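Local coordinates for protein starch synthase I (Hordeum vulgare, PDB 4HLN) that belongs to the glycosyltransferases of the GT-B fold, in which two Rossmann-like domains face each other across a deep cleft, at residues Trp611-Ala614 against Ala615-Tyr618; Ile152-Ala156 against Arg157-Val161; Glu598-Met601 against Lys602-Met605; Cys527-Asn530 against Gln531-Met535; Trp367-Thr370 against Thr371-Gly375. All coordinates share one frame; numbering follows the deposited sequence.

Interaction 1 of 5, residues Trp611-Ala614 against Ala615-Tyr618; sequences WDHA and AEQY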
loop_
_atom_site.group_PDB
_atom_site.type_symbol
_atom_site.label_atom_id
_atom_site.label_comp_id
_atom_site.label_asym_id
_atom_site.label_seq_id
_atom_site.Cartn_x
_atom_site.Cartn_y
_atom_site.Cartn_z
ATOM N N TRP A 611 10.270 9.017 -1.210
ATOM C CA TRP A 611 8.935 9.489 -1.486
ATOM C C TRP A 611 8.886 10.467 -2.653
ATOM O O TRP A 611 7.883 10.547 -3.354
ATOM C CB TRP A 611 8.342 10.101 -0.225
ATOM C CG TRP A 611 7.880 9.043 0.712
ATOM C CD1 TRP A 611 8.508 8.616 1.840
ATOM C CD2 TRP A 611 6.697 8.242 0.580
ATOM N NE1 TRP A 611 7.777 7.619 2.436
ATOM C CE2 TRP A 611 6.668 7.361 1.678
ATOM C CE3 TRP A 611 5.651 8.197 -0.354
ATOM C CZ2 TRP A 611 5.642 6.437 1.872
ATOM C CZ3 TRP A 611 4.636 7.280 -0.166
ATOM C CH2 TRP A 611 4.637 6.410 0.943
ATOM N N ASP A 612 9.962 11.214 -2.870
ATOM C CA ASP A 612 10.009 12.100 -4.026
ATOM C C ASP A 612 9.842 11.289 -5.288
ATOM O O ASP A 612 9.085 11.661 -6.189
ATOM C CB ASP A 612 11.320 12.884 -4.089
ATOM C CG ASP A 612 11.191 14.268 -3.495
ATOM O OD1 ASP A 612 10.092 14.867 -3.600
ATOM O OD2 ASP A 612 12.189 14.753 -2.913
ATOM N N HIS A 613 10.560 10.177 -5.353
ATOM C CA HIS A 613 10.499 9.350 -6.532
ATOM C C HIS A 613 9.080 8.815 -6.650
ATOM O O HIS A 613 8.504 8.773 -7.737
ATOM C CB HIS A 613 11.503 8.215 -6.432
ATOM C CG HIS A 613 11.554 7.357 -7.653
ATOM N ND1 HIS A 613 10.758 6.242 -7.809
ATOM C CD2 HIS A 613 12.297 7.455 -8.782
ATOM C CE1 HIS A 613 11.014 5.684 -8.980
ATOM N NE2 HIS A 613 11.944 6.398 -9.588
ATOM N N ALA A 614 8.513 8.427 -5.514
ATOM C CA ALA A 614 7.164 7.903 -5.494
ATOM C C ALA A 614 6.154 8.953 -5.960
ATOM O O ALA A 614 5.292 8.667 -6.792
ATOM C CB ALA A 614 6.821 7.405 -4.101
ATOM N N ALA A 615 6.255 10.167 -5.418
ATOM C CA ALA A 615 5.323 11.239 -5.766
ATOM C C ALA A 615 5.439 11.611 -7.244
ATOM O O ALA A 615 4.452 11.951 -7.893
ATOM C CB ALA A 615 5.549 12.446 -4.899
ATOM N N GLU A 616 6.654 11.533 -7.771
ATOM C CA GLU A 616 6.891 11.744 -9.186
ATOM C C GLU A 616 6.005 10.800 -10.014
ATOM O O GLU A 616 5.361 11.226 -10.979
ATOM C CB GLU A 616 8.360 11.480 -9.468
ATOM C CG GLU A 616 8.923 12.166 -10.664
ATOM C CD GLU A 616 10.443 12.167 -10.622
ATOM O OE1 GLU A 616 11.014 11.654 -9.628
ATOM O OE2 GLU A 616 11.066 12.683 -11.574
ATOM N N GLN A 617 5.962 9.524 -9.623
ATOM C CA GLN A 617 5.144 8.530 -10.317
ATOM C C GLN A 617 3.662 8.927 -10.301
ATOM O O GLN A 617 3.002 8.989 -11.341
ATOM C CB GLN A 617 5.292 7.161 -9.667
ATOM C CG GLN A 617 6.699 6.783 -9.306
ATOM C CD GLN A 617 7.561 6.637 -10.519
ATOM O OE1 GLN A 617 7.346 5.744 -11.334
ATOM N NE2 GLN A 617 8.548 7.520 -10.658
ATOM N N TYR A 618 3.131 9.187 -9.114
ATOM C CA TYR A 618 1.739 9.587 -9.026
ATOM C C TYR A 618 1.491 10.829 -9.874
ATOM O O TYR A 618 0.419 10.987 -10.458
ATOM C CB TYR A 618 1.325 9.804 -7.567
ATOM C CG TYR A 618 1.207 8.510 -6.793
ATOM C CD1 TYR A 618 0.019 7.784 -6.794
ATOM C CD2 TYR A 618 2.282 8.004 -6.077
ATOM C CE1 TYR A 618 -0.097 6.589 -6.103
ATOM C CE2 TYR A 618 2.178 6.810 -5.382
ATOM C CZ TYR A 618 0.984 6.104 -5.398
ATOM O OH TYR A 618 0.868 4.914 -4.703
#
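The imidazole of His613 carries the amide end of Gln617 over one face: the two planes are only 8° from parallel, and NE2 of Gln617 sits 3.5 Å above the ring plane, shifted toward the rim on the CE1 side. The ring of Tyr618, by contrast, is met at its edge, where CD2 comes within 3.2 Å of Ala614 O. Gln617 gets its amide into place by bending at chi2 (-65°), which folds the chain back toward the preceding turn. NE2 then donates to His613 O at 3.2 Å, a somewhat bent bond that lies close to the plane of the amide. The backbone N of Gln617 gives a second bond to the same oxygen from the opposite face of the carbonyl, so His613 O is held by two donors of a single residue. Tyr618 N bonds to Ala614 O, while the phenol oxygen reaches away to Val393 N. Trp611 touches Ala153, and Ala615 touches Leu154, on helix 150-156. This is the first stretch of helix 611-627, an i to i+4 arrangement in the closing helix of the chain, which, as in other GT-B enzymes, packs against the N-terminal domain.

Interaction 2 of 5, residues Ile152-Ala156 against Arg157-Val161; sequences IALAA and RGHRV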
loop_
_atom_site.group_PDB
_atom_site.type_symbol
_atom_site.label_atom_id
_atom_site.label_comp_id
_atom_site.label_asym_id
_atom_site.label_seq_id
_atom_site.Cartn_x
_atom_site.Cartn_y
_atom_site.Cartn_z
ATOM N N ILE A 152 1.975 14.430 2.408
ATOM C CA ILE A 152 3.040 15.307 2.902
ATOM C C ILE A 152 4.160 15.491 1.855
ATOM O O ILE A 152 4.773 16.564 1.768
ATOM C CB ILE A 152 3.605 14.824 4.272
ATOM C CG1 ILE A 152 2.506 14.784 5.331
ATOM C CG2 ILE A 152 4.661 15.725 4.763
ATOM C CD1 ILE A 152 1.630 13.509 5.247
ATOM N N ALA A 153 4.390 14.461 1.044
ATOM C CA ALA A 153 5.475 14.462 0.063
ATOM C C ALA A 153 5.107 15.313 -1.132
ATOM O O ALA A 153 5.912 16.104 -1.624
ATOM C CB ALA A 153 5.788 13.042 -0.397
ATOM N N LEU A 154 3.887 15.109 -1.613
ATOM C CA LEU A 154 3.326 15.933 -2.665
ATOM C C LEU A 154 3.300 17.400 -2.253
ATOM O O LEU A 154 3.692 18.264 -3.023
ATOM C CB LEU A 154 1.926 15.460 -2.987
ATOM C CG LEU A 154 1.866 14.178 -3.818
ATOM C CD1 LEU A 154 0.437 13.705 -3.927
ATOM C CD2 LEU A 154 2.462 14.358 -5.207
ATOM N N ALA A 155 2.854 17.680 -1.032
ATOM C CA ALA A 155 2.800 19.058 -0.563
ATOM C C ALA A 155 4.181 19.686 -0.624
ATOM O O ALA A 155 4.328 20.866 -0.906
ATOM C CB ALA A 155 2.245 19.127 0.853
ATOM N N ALA A 156 5.193 18.872 -0.366
ATOM C CA ALA A 156 6.568 19.342 -0.274
ATOM C C ALA A 156 7.124 19.671 -1.648
ATOM O O ALA A 156 8.123 20.379 -1.775
ATOM C CB ALA A 156 7.424 18.278 0.390
ATOM N N ARG A 157 6.484 19.129 -2.677
ATOM C CA ARG A 157 6.884 19.392 -4.048
ATOM C C ARG A 157 6.096 20.562 -4.641
ATOM O O ARG A 157 6.142 20.783 -5.849
ATOM C CB ARG A 157 6.676 18.155 -4.923
ATOM C CG ARG A 157 7.422 16.911 -4.485
ATOM C CD ARG A 157 7.334 15.830 -5.564
ATOM N NE ARG A 157 8.658 15.515 -6.085
ATOM C CZ ARG A 157 8.961 15.457 -7.376
ATOM N NH1 ARG A 157 8.021 15.677 -8.275
ATOM N NH2 ARG A 157 10.202 15.168 -7.766
ATOM N N GLY A 158 5.359 21.288 -3.798
ATOM C CA GLY A 158 4.677 22.503 -4.221
ATOM C C GLY A 158 3.218 22.360 -4.634
ATOM O O GLY A 158 2.599 23.318 -5.090
ATOM N N HIS A 159 2.656 21.168 -4.482
ATOM C CA HIS A 159 1.231 20.982 -4.734
ATOM C C HIS A 159 0.414 21.548 -3.591
ATOM O O HIS A 159 0.855 21.562 -2.445
ATOM C CB HIS A 159 0.890 19.507 -4.923
ATOM C CG HIS A 159 1.694 18.840 -5.994
ATOM N ND1 HIS A 159 1.427 19.006 -7.334
ATOM C CD2 HIS A 159 2.766 18.014 -5.920
ATOM C CE1 HIS A 159 2.299 18.311 -8.042
ATOM N NE2 HIS A 159 3.123 17.699 -7.208
ATOM N N ARG A 160 -0.783 22.024 -3.911
ATOM C CA ARG A 160 -1.725 22.414 -2.883
ATOM C C ARG A 160 -2.489 21.147 -2.518
ATOM O O ARG A 160 -3.168 20.580 -3.360
ATOM C CB ARG A 160 -2.681 23.482 -3.403
ATOM C CG ARG A 160 -3.172 24.387 -2.287
ATOM C CD ARG A 160 -4.447 25.090 -2.668
ATOM N NE ARG A 160 -4.944 25.876 -1.551
ATOM C CZ ARG A 160 -6.007 26.661 -1.626
ATOM N NH1 ARG A 160 -6.409 27.361 -0.570
ATOM N NH2 ARG A 160 -6.657 26.748 -2.772
ATOM N N VAL A 161 -2.359 20.691 -1.279
ATOM C CA VAL A 161 -2.800 19.341 -0.927
ATOM C C VAL A 161 -3.796 19.345 0.224
ATOM O O VAL A 161 -3.519 19.869 1.309
ATOM C CB VAL A 161 -1.594 18.407 -0.568
ATOM C CG1 VAL A 161 -2.079 17.009 -0.157
ATOM C CG2 VAL A 161 -0.605 18.322 -1.728
#
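Leu154 and His159 meet at an angle, the leucine branch CD2 approaching the imidazole atom CD2 at 3.7 Å. The ring presents the same atom, CD2, to the backbone: Leu154 O lies near the ring plane, 3.1 Å from CD2 of His159. With chi1 of -55° the ring is set beside its own backbone N, and this brings its CD2 edge up against the last turn of the helix. Val161 comes in differently. Its bond from CA to CB points toward the helix, and the branch CG2 touches the methyl of Ala155 (CB, 3.9 Å) and CB of Leu154 (4.0 Å). Arg157 runs beside the helix end, its CG 3.3 Å from Ala153 O, before a bend at chi3 carries the guanidinium off to Glu619 and Asp612, two carboxylates that probably favour its charge.

Underneath, the backbone closes the helix in the pattern of a Schellman motif. Gly158 N donates to Ala155 O at 3.1 Å, a weak outer bond runs from His159 N to Leu154 O, and Gly158 takes the positive phi (95°) that the reversal requires. Both nitrogens of His159 are engaged, NE2 with Glu619 and ND1 with Arg125 N. The turn links helix 150-156 to strand 160-166 and completes a beta-alpha-beta unit that begins at strand 126-130. Leu154 is wedged between Ile127 and Phe129 of that strand and Ala615 of helix 611-627, while Val161 leans on Val208 of strand 208-214.

Interaction 3 of 5, residues Glu598-Met601 against Lys602-Met605; sequences EGLM and KRGM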
loop_
_atom_site.group_PDB
_atom_site.type_symbol
_atom_site.label_atom_id
_atom_site.label_comp_id
_atom_site.label_asym_id
_atom_site.label_seq_id
_atom_site.Cartn_x
_atom_site.Cartn_y
_atom_site.Cartn_z
ATOM N N GLU A 598 26.831 -9.243 -7.490
ATOM C CA GLU A 598 27.229 -7.852 -7.297
ATOM C C GLU A 598 26.372 -6.888 -8.114
ATOM O O GLU A 598 26.048 -5.792 -7.661
ATOM C CB GLU A 598 28.707 -7.654 -7.646
ATOM C CG GLU A 598 29.683 -8.020 -6.529
ATOM C CD GLU A 598 30.645 -6.881 -6.177
ATOM O OE1 GLU A 598 30.608 -5.825 -6.854
ATOM O OE2 GLU A 598 31.438 -7.045 -5.218
ATOM N N GLY A 599 26.008 -7.287 -9.325
ATOM C CA GLY A 599 25.193 -6.435 -10.166
ATOM C C GLY A 599 23.789 -6.294 -9.615
ATOM O O GLY A 599 23.230 -5.193 -9.598
ATOM N N LEU A 600 23.211 -7.408 -9.168
ATOM C CA LEU A 600 21.868 -7.379 -8.603
ATOM C C LEU A 600 21.807 -6.432 -7.408
ATOM O O LEU A 600 20.828 -5.698 -7.223
ATOM C CB LEU A 600 21.434 -8.780 -8.195
ATOM C CG LEU A 600 20.773 -9.574 -9.318
ATOM C CD1 LEU A 600 20.840 -11.059 -9.031
ATOM C CD2 LEU A 600 19.326 -9.118 -9.536
ATOM N N MET A 601 22.866 -6.453 -6.603
ATOM C CA MET A 601 22.952 -5.594 -5.429
ATOM C C MET A 601 23.063 -4.133 -5.823
ATOM O O MET A 601 22.238 -3.305 -5.427
ATOM C CB MET A 601 24.152 -5.984 -4.575
ATOM C CG MET A 601 24.075 -7.400 -4.028
ATOM S SD MET A 601 25.684 -8.050 -3.477
ATOM C CE MET A 601 26.132 -6.953 -2.128
ATOM N N LYS A 602 24.088 -3.820 -6.607
ATOM C CA LYS A 602 24.339 -2.444 -7.013
ATOM C C LYS A 602 23.114 -1.813 -7.688
ATOM O O LYS A 602 22.825 -0.621 -7.495
ATOM C CB LYS A 602 25.595 -2.364 -7.888
ATOM C CG LYS A 602 26.884 -2.680 -7.106
ATOM C CD LYS A 602 28.159 -2.348 -7.876
ATOM C CE LYS A 602 29.393 -2.453 -6.987
ATOM N NZ LYS A 602 30.617 -1.911 -7.649
ATOM N N ARG A 603 22.380 -2.617 -8.454
ATOM C CA ARG A 603 21.167 -2.128 -9.085
ATOM C C ARG A 603 20.132 -1.746 -8.030
ATOM O O ARG A 603 19.501 -0.689 -8.126
ATOM C CB ARG A 603 20.610 -3.151 -10.074
ATOM C CG ARG A 603 20.618 -2.651 -11.517
ATOM C CD ARG A 603 21.382 -3.576 -12.441
ATOM N NE ARG A 603 20.795 -4.909 -12.478
ATOM C CZ ARG A 603 21.506 -6.029 -12.573
ATOM N NH1 ARG A 603 20.896 -7.213 -12.594
ATOM N NH2 ARG A 603 22.831 -5.964 -12.643
ATOM N N GLY A 604 19.981 -2.592 -7.012
ATOM C CA GLY A 604 19.053 -2.311 -5.929
ATOM C C GLY A 604 19.400 -1.035 -5.190
ATOM O O GLY A 604 18.538 -0.192 -4.912
ATOM N N MET A 605 20.683 -0.883 -4.883
ATOM C CA MET A 605 21.141 0.225 -4.061
ATOM C C MET A 605 21.098 1.566 -4.781
ATOM O O MET A 605 20.894 2.611 -4.153
ATOM C CB MET A 605 22.547 -0.059 -3.560
ATOM C CG MET A 605 22.673 -1.455 -2.972
ATOM S SD MET A 605 24.363 -1.870 -2.524
ATOM C CE MET A 605 24.646 -0.630 -1.276
#
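Glu598 and Lys602 lie alongside each other, pointing the same way from successive turns. A bend at chi2 (-126°) swings the carboxylate of Glu598 toward the extended lysine chain, so that OE1 is 3.6 Å from Lys602 CE; the charged pair itself, OE1 to NZ, is a long salt bridge of 4.0 Å. Below it the backbone bond from Lys602 N to Glu598 O is almost straight, 173° at the hydrogen. At Gly599 there is no side chain, and the guanidinium of Arg603 settles there, one face over Gly599 O and Leu600 N. NH2 comes to 3.2 Å from Gly599 O, but the angle is too poor for a hydrogen bond. The oxygen takes Arg603 N instead, at 2.9 Å, and NE of Arg603 goes to Gly566 O. Bends at chi2 and chi3 are what turn the arginine back over the helix.

The setting is a regular i to i+4 ladder in helix 594-606, which rests against strand 540-544 of the parallel sheet in the C-terminal Rossmann-like domain. Leu600 is next: its CD2 touches NH1 of Arg603 at 3.9 Å, and it also touches Val540 and Phe556. Phe556 also lines the pocket of a bound glycan, and a glucose unit lies about 7 Å from the leucine side chain. Met601 sends its side chain inward, onto Leu418 and Val540. Its carbonyl oxygen receives Met605 N, and CG of Met605 passes 3.1 Å from that same Met601 O.

Interaction 4 of 5, residues Cys527-Asn530 against Gln531-Met535; sequences CGLN and QLYAM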
loop_
_atom_site.group_PDB
_atom_site.type_symbol
_atom_site.label_atom_id
_atom_site.label_comp_id
_atom_site.label_asym_id
_atom_site.label_seq_id
_atom_site.Cartn_x
_atom_site.Cartn_y
_atom_site.Cartn_z
ATOM N N CYS A 527 1.626 -2.462 1.216
ATOM C CA CYS A 527 2.697 -1.688 1.806
ATOM C C CYS A 527 3.955 -2.539 1.941
ATOM O O CYS A 527 4.373 -2.903 3.057
ATOM C CB CYS A 527 2.256 -1.150 3.169
ATOM S SG CYS A 527 3.481 -0.102 3.984
ATOM N N GLY A 528 4.555 -2.862 0.798
ATOM C CA GLY A 528 5.742 -3.701 0.780
ATOM C C GLY A 528 7.034 -2.919 0.949
ATOM O O GLY A 528 7.681 -2.545 -0.030
ATOM N N LEU A 529 7.424 -2.672 2.192
ATOM C CA LEU A 529 8.603 -1.865 2.436
ATOM C C LEU A 529 9.854 -2.706 2.537
ATOM O O LEU A 529 10.953 -2.218 2.273
ATOM C CB LEU A 529 8.422 -0.993 3.676
ATOM C CG LEU A 529 7.341 0.079 3.475
ATOM C CD1 LEU A 529 7.277 1.066 4.626
ATOM C CD2 LEU A 529 7.583 0.817 2.176
ATOM N N ASN A 530 9.701 -3.970 2.907
ATOM C CA ASN A 530 10.890 -4.794 3.096
ATOM C C ASN A 530 11.746 -4.919 1.827
ATOM O O ASN A 530 12.974 -4.865 1.913
ATOM C CB ASN A 530 10.557 -6.145 3.749
ATOM C CG ASN A 530 10.299 -6.017 5.251
ATOM O OD1 ASN A 530 9.968 -4.938 5.740
ATOM N ND2 ASN A 530 10.457 -7.116 5.986
ATOM N N GLN A 531 11.100 -5.057 0.663
ATOM C CA GLN A 531 11.774 -4.939 -0.646
ATOM C C GLN A 531 12.736 -3.761 -0.705
ATOM O O GLN A 531 13.915 -3.902 -1.041
ATOM C CB GLN A 531 10.762 -4.661 -1.760
ATOM C CG GLN A 531 9.851 -5.775 -2.096
ATOM C CD GLN A 531 8.555 -5.692 -1.346
ATOM O OE1 GLN A 531 8.522 -5.704 -0.108
ATOM N NE2 GLN A 531 7.466 -5.614 -2.093
ATOM N N LEU A 532 12.194 -2.584 -0.411
ATOM C CA LEU A 532 12.912 -1.335 -0.578
ATOM C C LEU A 532 14.118 -1.278 0.352
ATOM O O LEU A 532 15.225 -0.922 -0.076
ATOM C CB LEU A 532 11.967 -0.154 -0.334
ATOM C CG LEU A 532 10.590 -0.303 -0.997
ATOM C CD1 LEU A 532 9.823 1.008 -0.975
ATOM C CD2 LEU A 532 10.741 -0.788 -2.435
ATOM N N TYR A 533 13.906 -1.638 1.618
ATOM C CA TYR A 533 15.005 -1.706 2.573
ATOM C C TYR A 533 16.079 -2.672 2.086
ATOM O O TYR A 533 17.275 -2.354 2.087
ATOM C CB TYR A 533 14.500 -2.162 3.932
ATOM C CG TYR A 533 13.454 -1.270 4.552
ATOM C CD1 TYR A 533 13.511 0.108 4.416
ATOM C CD2 TYR A 533 12.407 -1.813 5.282
ATOM C CE1 TYR A 533 12.548 0.920 4.996
ATOM C CE2 TYR A 533 11.449 -1.017 5.867
ATOM C CZ TYR A 533 11.520 0.346 5.717
ATOM O OH TYR A 533 10.561 1.129 6.305
ATOM N N ALA A 534 15.647 -3.858 1.666
ATOM C CA ALA A 534 16.580 -4.852 1.153
ATOM C C ALA A 534 17.415 -4.237 0.043
ATOM O O ALA A 534 18.641 -4.202 0.119
ATOM C CB ALA A 534 15.833 -6.076 0.648
ATOM N N MET A 535 16.732 -3.735 -0.980
ATOM C CA MET A 535 17.384 -3.137 -2.135
ATOM C C MET A 535 18.283 -1.980 -1.716
ATOM O O MET A 535 19.422 -1.872 -2.159
ATOM C CB MET A 535 16.335 -2.687 -3.151
ATOM C CG MET A 535 15.837 -3.819 -4.075
ATOM S SD MET A 535 14.373 -3.409 -5.055
ATOM C CE MET A 535 15.053 -2.311 -6.293
#
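Tyr533 lies back over Leu529 at the start of helix 529-536, the helical arm of the beta-alpha-beta unit between strands 517-520 and 540-544. The chain enters this helix through an inverse gamma turn centred on Gly528, closed by a weak bond from Leu529 N to Cys527 O. CB of Tyr533 points toward 527-530 and passes near Asn530 O. With chi1 at -60°, CG stands beside the backbone N, and the ring is brought over the carbonyl of Leu529: the oxygen sits 3.3 Å above one face, displaced toward the rim, nearest to CD2. At CD2 the edge of the ring also looks to Asn530 OD1, 4.0 Å away, with amide and ring planes 48° apart. One atom further, CE2 packs on CB of Leu529 at 3.7 Å, and CZ follows close to the same carbon. At the tip, OH lies 3.7 Å from Leu529 CD1. Trp401 stacks on the tyrosine ring from outside the helix.

Leu529 O, besides facing the ring, accepts Tyr533 N at 3.1 Å in a nearly straight bond, so the same oxygen takes a backbone bond and lies against the ring face. Leu529 turns its other branch to the residue three further on, CD2 to Leu532 CD1 at 3.9 Å. Cys527, just upstream, is tied to Cys147 by a disulfide. Gln531 bends at chi2 (94°) and curls its amide back against the turn, leaving CD 3.5 Å from Gly528 O.

Interaction 5 of 5, residues Trp367-Thr370 against Thr371-Gly375; sequences WEVT and TAEGG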
loop_
_atom_site.group_PDB
_atom_site.type_symbol
_atom_site.label_atom_id
_atom_site.label_comp_id
_atom_site.label_asym_id
_atom_site.label_seq_id
_atom_site.Cartn_x
_atom_site.Cartn_y
_atom_site.Cartn_z
ATOM N N TRP A 367 -3.507 -13.144 -11.860
ATOM C CA TRP A 367 -4.960 -13.222 -11.971
ATOM C C TRP A 367 -5.551 -14.029 -10.808
ATOM O O TRP A 367 -6.525 -13.625 -10.162
ATOM C CB TRP A 367 -5.360 -13.865 -13.304
ATOM C CG TRP A 367 -6.851 -14.009 -13.467
ATOM C CD1 TRP A 367 -7.648 -15.020 -12.975
ATOM C CD2 TRP A 367 -7.733 -13.106 -14.151
ATOM N NE1 TRP A 367 -8.965 -14.798 -13.320
ATOM C CE2 TRP A 367 -9.044 -13.632 -14.041
ATOM C CE3 TRP A 367 -7.542 -11.906 -14.847
ATOM C CZ2 TRP A 367 -10.153 -13.000 -14.604
ATOM C CZ3 TRP A 367 -8.646 -11.278 -15.407
ATOM C CH2 TRP A 367 -9.935 -11.826 -15.282
ATOM N N GLU A 368 -4.933 -15.173 -10.553
ATOM C CA GLU A 368 -5.396 -16.129 -9.565
ATOM C C GLU A 368 -5.434 -15.521 -8.170
ATOM O O GLU A 368 -6.392 -15.722 -7.423
ATOM C CB GLU A 368 -4.489 -17.370 -9.583
ATOM C CG GLU A 368 -4.445 -18.130 -10.931
ATOM C CD GLU A 368 -3.885 -17.320 -12.124
ATOM O OE1 GLU A 368 -3.078 -16.378 -11.925
ATOM O OE2 GLU A 368 -4.254 -17.642 -13.279
ATOM N N VAL A 369 -4.384 -14.789 -7.816
ATOM C CA VAL A 369 -4.312 -14.170 -6.498
ATOM C C VAL A 369 -5.395 -13.101 -6.371
ATOM O O VAL A 369 -6.145 -13.067 -5.389
ATOM C CB VAL A 369 -2.917 -13.567 -6.224
ATOM C CG1 VAL A 369 -2.928 -12.734 -4.955
ATOM C CG2 VAL A 369 -1.885 -14.670 -6.113
ATOM N N THR A 370 -5.483 -12.238 -7.378
ATOM C CA THR A 370 -6.494 -11.195 -7.393
ATOM C C THR A 370 -7.906 -11.784 -7.276
ATOM O O THR A 370 -8.745 -11.272 -6.530
ATOM C CB THR A 370 -6.388 -10.342 -8.648
ATOM O OG1 THR A 370 -5.114 -9.683 -8.669
ATOM C CG2 THR A 370 -7.482 -9.301 -8.659
ATOM N N THR A 371 -8.156 -12.871 -7.999
ATOM C CA THR A 371 -9.463 -13.532 -7.967
ATOM C C THR A 371 -9.793 -14.103 -6.594
ATOM O O THR A 371 -10.938 -14.096 -6.149
ATOM C CB THR A 371 -9.527 -14.665 -8.970
ATOM O OG1 THR A 371 -9.726 -14.118 -10.279
ATOM C CG2 THR A 371 -10.679 -15.595 -8.627
ATOM N N ALA A 372 -8.768 -14.593 -5.921
ATOM C CA ALA A 372 -8.924 -15.138 -4.592
ATOM C C ALA A 372 -9.153 -14.036 -3.561
ATOM O O ALA A 372 -9.810 -14.267 -2.538
ATOM C CB ALA A 372 -7.687 -15.931 -4.235
ATOM N N GLU A 373 -8.604 -12.845 -3.812
ATOM C CA GLU A 373 -8.716 -11.758 -2.830
ATOM C C GLU A 373 -10.025 -10.987 -2.941
ATOM O O GLU A 373 -10.559 -10.520 -1.931
ATOM C CB GLU A 373 -7.541 -10.780 -2.922
ATOM C CG GLU A 373 -6.183 -11.392 -2.623
ATOM C CD GLU A 373 -6.005 -11.780 -1.159
ATOM O OE1 GLU A 373 -6.672 -11.167 -0.289
ATOM O OE2 GLU A 373 -5.188 -12.701 -0.884
ATOM N N GLY A 374 -10.540 -10.861 -4.165
ATOM C CA GLY A 374 -11.649 -9.964 -4.402
ATOM C C GLY A 374 -12.745 -10.562 -5.246
ATOM O O GLY A 374 -13.783 -9.942 -5.467
ATOM N N GLY A 375 -12.523 -11.778 -5.720
ATOM C CA GLY A 375 -13.546 -12.470 -6.466
ATOM C C GLY A 375 -13.379 -12.259 -7.945
ATOM O O GLY A 375 -12.848 -11.245 -8.380
#
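A chi1 of 179° places CG of Trp367 opposite its backbone N, beside the carbonyl carbon, so the indole stands out from the helix next to Thr371, and one of -78° sets OG1 of Thr371 beside its backbone N; together they bring NE1 of Trp367 to 3.2 Å from OG1 of Thr371. The hydroxyl approaches the indole obliquely, and the angle at NE1 is too poor for a hydrogen bond. Its firm partner is Asn379 ND2, on helix 376-384, whose residues also pack against the indole. One backbone bond joins the same two residues, Thr371 N to Trp367 O at 2.8 Å.

These are two successive turns of helix 367-374, within the N-terminal starch synthase domain. A turn on, Glu373 lays its CG 3.2 Å from Val369 O, and that carbon meets Val369 CG1 at 4.2 Å, a loose approach beside Phe524, which touches both side chains. Glu373 N donates to Val369 O, with a weak second bond to Thr370 O. The latter oxygen also takes Gly374 N at 3.0 Å. Gly375 then leaves helical geometry with a phi of 94°, while its N still bonds to Thr371 O at 2.8 Å, and the residue stands at the N-cap position of helix 376-384.

How the interactions relate
Interactions 1 and 2 are in direct contact: Asp612 OD1 meets Arg157 NE at 2.9 Å, and Ala615 CB packs on Leu154 CD2 at 3.6 Å, joining the last helix to helix 150-156 and the turn that follows it. Interactions 3 and 4 form a second touching pair, with Met605 CG 3.4 Å from Met535 O. The two pairs do not touch: the nearest atoms of interactions 1 and 4 are about 6 Å apart, and helix 594-606 leads into helix 611-627. Interaction 3 is the one beside the glycan pocket, through Phe556. Interaction 5 stands apart, its centre about 23 Å from that of interaction 4 and on the opposite side of the chain's centre from interactions 1 and 2.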